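PDB 4QYI: hypoxanthine phosphoribosyltransferase from Bacillus anthracis, which probably catalyses transfer of the 5-phosphoribosyl group from PRPP to hypoxanthine or guanine, forming IMP or GMP in purine salvage. Local coordinates for residues Val62-Ser70 / Val82-Val90. Numbering follows the deposited sequence. Where two conformers were deposited one is given.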
ATOM      1  N   VAL A  62       8.304  -8.483 -10.692  1.00 52.73           N
ATOM      2  CA  VAL A  62       8.468  -7.419  -9.725  1.00 49.53           C
ATOM      3  C   VAL A  62       8.447  -7.908  -8.281  1.00 48.61           C
ATOM      4  O   VAL A  62       7.605  -8.717  -7.902  1.00 50.62           O
ATOM      5  CB  VAL A  62       7.344  -6.367  -9.906  1.00 52.11           C
ATOM      6  CG1 VAL A  62       7.319  -5.368  -8.765  1.00 49.72           C
ATOM      7  CG2 VAL A  62       7.477  -5.629 -11.242  1.00 53.31           C
ATOM      8  N   THR A  63       9.368  -7.383  -7.482  1.00 47.39           N
ATOM      9  CA  THR A  63       9.408  -7.623  -6.034  1.00 48.98           C
ATOM     10  C   THR A  63       9.076  -6.270  -5.429  1.00 46.49           C
ATOM     11  O   THR A  63       9.623  -5.256  -5.851  1.00 48.27           O
ATOM     12  CB  THR A  63      10.788  -8.061  -5.539  1.00 48.55           C
ATOM     13  OG1 THR A  63      11.051  -9.362  -6.025  1.00 49.87           O
ATOM     14  CG2 THR A  63      10.861  -8.110  -3.987  1.00 51.39           C
ATOM     15  N   ILE A  64       8.140  -6.207  -4.497  1.00 48.71           N
ATOM     16  CA  ILE A  64       7.855  -4.899  -3.911  1.00 50.22           C
ATOM     17  C   ILE A  64       8.144  -4.905  -2.416  1.00 47.92           C
ATOM     18  O   ILE A  64       7.965  -5.902  -1.752  1.00 47.32           O
ATOM     19  CB  ILE A  64       6.448  -4.345  -4.258  1.00 56.89           C
ATOM     20  CG1 ILE A  64       6.276  -2.923  -3.685  1.00 62.44           C
ATOM     21  CG2 ILE A  64       5.361  -5.245  -3.729  1.00 59.64           C
ATOM     22  CD1 ILE A  64       5.136  -2.136  -4.298  1.00 64.16           C
ATOM     23  N   ASP A  65       8.604  -3.776  -1.899  1.00 46.47           N
ATOM     24  CA  ASP A  65       8.840  -3.641  -0.467  1.00 46.96           C
ATOM     25  C   ASP A  65       8.533  -2.176  -0.143  1.00 46.02           C
ATOM     26  O   ASP A  65       8.292  -1.348  -1.048  1.00 45.09           O
ATOM     27  CB  ASP A  65      10.277  -4.028  -0.088  1.00 46.52           C
ATOM     28  CG  ASP A  65      10.449  -4.342   1.416  1.00 49.73           C
ATOM     29  OD1 ASP A  65       9.466  -4.256   2.194  1.00 47.91           O
ATOM     30  OD2 ASP A  65      11.575  -4.708   1.821  1.00 47.99           O
ATOM     31  N   PHE A  66       8.527  -1.870   1.147  1.00 46.89           N
ATOM     32  CA  PHE A  66       8.202  -0.545   1.615  1.00 47.21           C
ATOM     33  C   PHE A  66       9.251   0.032   2.557  1.00 46.20           C
ATOM     34  O   PHE A  66       9.959  -0.693   3.257  1.00 45.75           O
ATOM     35  CB  PHE A  66       6.876  -0.594   2.366  1.00 48.85           C
ATOM     36  CG  PHE A  66       5.737  -1.088   1.547  1.00 50.91           C
ATOM     37  CD1 PHE A  66       5.091  -0.228   0.673  1.00 53.94           C
ATOM     38  CD2 PHE A  66       5.309  -2.394   1.641  1.00 51.89           C
ATOM     39  CE1 PHE A  66       4.045  -0.663  -0.103  1.00 55.11           C
ATOM     40  CE2 PHE A  66       4.251  -2.844   0.861  1.00 54.38           C
ATOM     41  CZ  PHE A  66       3.624  -1.978  -0.013  1.00 55.01           C
ATOM     42  N   ILE A  67       9.333   1.352   2.559  1.00 47.81           N
ATOM     43  CA  ILE A  67      10.208   2.058   3.463  1.00 50.96           C
ATOM     44  C   ILE A  67       9.395   3.175   4.092  1.00 50.97           C
ATOM     45  O   ILE A  67       8.507   3.748   3.456  1.00 50.17           O
ATOM     46  CB  ILE A  67      11.483   2.590   2.768  1.00 53.63           C
ATOM     47  CG1 ILE A  67      12.466   3.136   3.798  1.00 59.26           C
ATOM     48  CG2 ILE A  67      11.153   3.675   1.758  1.00 52.35           C
ATOM     49  CD1 ILE A  67      13.873   3.356   3.267  1.00 60.67           C
ATOM     50  N   SER A  68       9.681   3.454   5.358  0.50 50.42           N
ATOM     51  CA  SER A  68       9.019   4.509   6.082  0.50 51.08           C
ATOM     52  C   SER A  68      10.081   5.396   6.737  0.50 53.35           C
ATOM     53  O   SER A  68      10.995   4.899   7.395  0.50 52.07           O
ATOM     54  CB  SER A  68       8.034   3.958   7.093  0.50 51.43           C
ATOM     55  OG  SER A  68       7.482   5.028   7.811  0.50 51.57           O
ATOM     56  N   ALA A  69       9.963   6.704   6.531  1.00 53.95           N
ATOM     57  CA  ALA A  69      10.911   7.663   7.083  1.00 58.18           C
ATOM     58  C   ALA A  69      10.153   8.821   7.671  1.00 64.27           C
ATOM     59  O   ALA A  69       9.129   9.214   7.123  1.00 67.20           O
ATOM     60  CB  ALA A  69      11.820   8.165   5.983  1.00 62.82           C
ATOM     61  N   SER A  70      10.612   9.358   8.792  1.00 66.34           N
ATOM     62  CA  SER A  70       9.931  10.519   9.363  1.00 67.57           C
ATOM     63  C   SER A  70      10.885  11.686   9.547  1.00 67.27           C
ATOM     64  O   SER A  70      12.119  11.538   9.627  1.00 61.19           O
ATOM     65  CB  SER A  70       9.238  10.179  10.688  1.00 69.69           C
ATOM     66  OG  SER A  70      10.164   9.797  11.676  1.00 71.33           O
ATOM     67  N   VAL A  82      16.238  12.410   7.511  1.00 49.06           N
ATOM     68  CA  VAL A  82      15.054  11.776   8.049  1.00 48.48           C
ATOM     69  C   VAL A  82      15.452  10.558   8.836  1.00 46.01           C
ATOM     70  O   VAL A  82      16.514   9.983   8.638  1.00 47.82           O
ATOM     71  CB  VAL A  82      14.043  11.323   6.985  1.00 52.73           C
ATOM     72  CG1 VAL A  82      13.319  12.516   6.384  1.00 57.29           C
ATOM     73  CG2 VAL A  82      14.710  10.441   5.926  1.00 50.67           C
ATOM     74  N   LYS A  83      14.569  10.172   9.743  0.50 46.34           N
ATOM     75  CA  LYS A  83      14.752   9.024  10.599  0.50 46.00           C
ATOM     76  C   LYS A  83      14.116   7.829   9.906  0.50 46.23           C
ATOM     77  O   LYS A  83      12.940   7.895   9.526  0.50 46.96           O
ATOM     78  CB  LYS A  83      14.045   9.308  11.935  0.50 48.62           C
ATOM     79  CG  LYS A  83      14.004   8.173  12.935  0.50 49.60           C
ATOM     80  CD  LYS A  83      13.201   8.569  14.159  0.50 51.64           C
ATOM     81  CE  LYS A  83      12.686   7.390  14.977  0.50 51.13           C
ATOM     82  NZ  LYS A  83      13.630   6.344  15.401  0.50 48.59           N
ATOM     83  N   LEU A  84      14.882   6.756   9.674  0.50 42.45           N
ATOM     84  CA  LEU A  84      14.283   5.566   9.088  0.50 40.87           C
ATOM     85  C   LEU A  84      13.431   4.890  10.129  0.50 40.77           C
ATOM     86  O   LEU A  84      13.936   4.451  11.160  0.50 43.96           O
ATOM     87  CB  LEU A  84      15.316   4.551   8.616  0.50 41.23           C
ATOM     88  CG  LEU A  84      16.225   5.057   7.520  0.50 40.96           C
ATOM     89  CD1 LEU A  84      17.104   3.901   7.025  0.50 41.70           C
ATOM     90  CD2 LEU A  84      15.353   5.608   6.417  0.50 41.78           C
ATOM     91  N   LEU A  85      12.138   4.820   9.885  1.00 40.32           N
ATOM     92  CA  LEU A  85      11.229   4.140  10.801  1.00 41.76           C
ATOM     93  C   LEU A  85      11.098   2.682  10.455  1.00 41.16           C
ATOM     94  O   LEU A  85      10.909   1.855  11.336  1.00 39.14           O
ATOM     95  CB  LEU A  85       9.826   4.759  10.750  1.00 46.26           C
ATOM     96  CG  LEU A  85       9.708   6.199  11.232  1.00 51.64           C
ATOM     97  CD1 LEU A  85       8.271   6.714  11.072  1.00 55.34           C
ATOM     98  CD2 LEU A  85      10.142   6.280  12.681  1.00 50.37           C
ATOM     99  N   LYS A  86      11.150   2.376   9.163  1.00 41.16           N
ATOM    100  CA  LYS A  86      11.073   1.007   8.692  1.00 43.08           C
ATOM    101  C   LYS A  86      11.982   0.916   7.494  1.00 41.15           C
ATOM    102  O   LYS A  86      11.757   1.561   6.472  1.00 39.41           O
ATOM    103  CB  LYS A  86       9.637   0.607   8.292  1.00 48.95           C
ATOM    104  CG  LYS A  86       9.502  -0.828   7.742  1.00 56.04           C
ATOM    105  CD  LYS A  86       9.773  -1.880   8.816  1.00 59.06           C
ATOM    106  CE  LYS A  86       9.631  -3.310   8.280  1.00 59.32           C
ATOM    107  NZ  LYS A  86      10.691  -3.727   7.289  1.00 53.25           N
ATOM    108  N   ASP A  87      13.001   0.078   7.622  1.00 40.12           N
ATOM    109  CA  ASP A  87      13.963  -0.134   6.584  1.00 39.91           C
ATOM    110  C   ASP A  87      13.473  -1.301   5.706  1.00 40.30           C
ATOM    111  O   ASP A  87      12.530  -1.992   6.053  1.00 39.70           O
ATOM    112  CB  ASP A  87      15.286  -0.503   7.239  1.00 41.48           C
ATOM    113  CG  ASP A  87      16.488  -0.282   6.342  1.00 43.36           C
ATOM    114  OD1 ASP A  87      16.324   0.118   5.170  1.00 45.65           O
ATOM    115  OD2 ASP A  87      17.625  -0.415   6.867  1.00 42.06           O
ATOM    116  N   ILE A  88      14.115  -1.520   4.577  1.00 38.47           N
ATOM    117  CA  ILE A  88      13.674  -2.595   3.712  1.00 42.59           C
ATOM    118  C   ILE A  88      14.080  -3.976   4.218  1.00 41.48           C
ATOM    119  O   ILE A  88      15.115  -4.145   4.869  1.00 41.84           O
ATOM    120  CB  ILE A  88      14.170  -2.402   2.276  1.00 42.83           C
ATOM    121  CG1 ILE A  88      15.691  -2.322   2.225  1.00 46.63           C
ATOM    122  CG2 ILE A  88      13.577  -1.133   1.672  1.00 44.99           C
ATOM    123  CD1 ILE A  88      16.223  -2.437   0.803  1.00 50.14           C
ATOM    124  N   ASP A  89      13.269  -4.960   3.865  1.00 40.84           N
ATOM    125  CA  ASP A  89      13.521  -6.344   4.192  1.00 40.54           C
ATOM    126  C   ASP A  89      14.148  -7.081   3.026  1.00 42.20           C
ATOM    127  O   ASP A  89      14.877  -8.021   3.235  1.00 43.69           O
ATOM    128  CB  ASP A  89      12.197  -7.062   4.442  1.00 42.22           C
ATOM    129  CG  ASP A  89      11.421  -6.444   5.557  1.00 44.79           C
ATOM    130  OD1 ASP A  89      12.011  -6.284   6.629  1.00 42.88           O
ATOM    131  OD2 ASP A  89      10.226  -6.132   5.358  1.00 48.25           O
ATOM    132  N   VAL A  90      13.826  -6.685   1.804  1.00 43.38           N
ATOM    133  CA  VAL A  90      14.315  -7.411   0.629  1.00 43.68           C
ATOM    134  C   VAL A  90      15.732  -7.081   0.256  1.00 43.15           C
ATOM    135  O   VAL A  90      16.266  -6.026   0.595  1.00 40.84           O
ATOM    136  CB  VAL A  90      13.444  -7.166  -0.604  1.00 47.17           C
ATOM    137  CG1 VAL A  90      12.042  -7.690  -0.369  1.00 47.89           C
ATOM    138  CG2 VAL A  90      13.419  -5.679  -0.978  1.00 47.41           C
TER
HETATM  139  O   HOH W   1       9.298  -3.146   4.643  1.00 57.64           O
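The carboxylate of Asp-65 meets the loop 87-90 through OD2. Asp-89 N reaches the syn lone pair of Asp-65 OD2 at 2.7 Å. Val-90 N meets the same Asp-65 OD2 nearly along its C-O axis, at 3.0 Å. Asp-65 CG stands anti to the backbone N (chi1 -161°), which carries the group across to the loop. Above the carboxylate plane, Phe-66 N donates to OD1. The planes of the Asp-65 and Asp-89 carboxylates are 28° apart, although the side chains cross at about a right angle. Asp-65 OD1 and Asp-89 OD2 lie 3.8 Å apart. Each forms a salt bridge with a basic side chain of the neighbouring subunit, which probably eases the repulsion. Lys-86 NZ also bridges to Asp-89 OD1 (3.0 Å) and donates to a water bound by Asp-65 OD1 and Phe-66 O.

Further on, Leu-85 N and Lys-86 N both donate to Ser-68 O, a classic beta bulge. Past it, Ala-69 faces Leu-84 as a non-hydrogen-bonded pair, and Ser-70 and Lys-83 exchange two backbone hydrogen bonds. Leu-85 CD1 packs on Ser-70 CB at 3.6 Å.

This is the antiparallel edge of the mostly parallel phosphoribosyltransferase sheet; its Asp-65 end faces the other subunit. Strand 62-71 separates edge strand 82-84 from strand 38-43, and helix 108-118 packs against Ile-67, Val-82 and Leu-84.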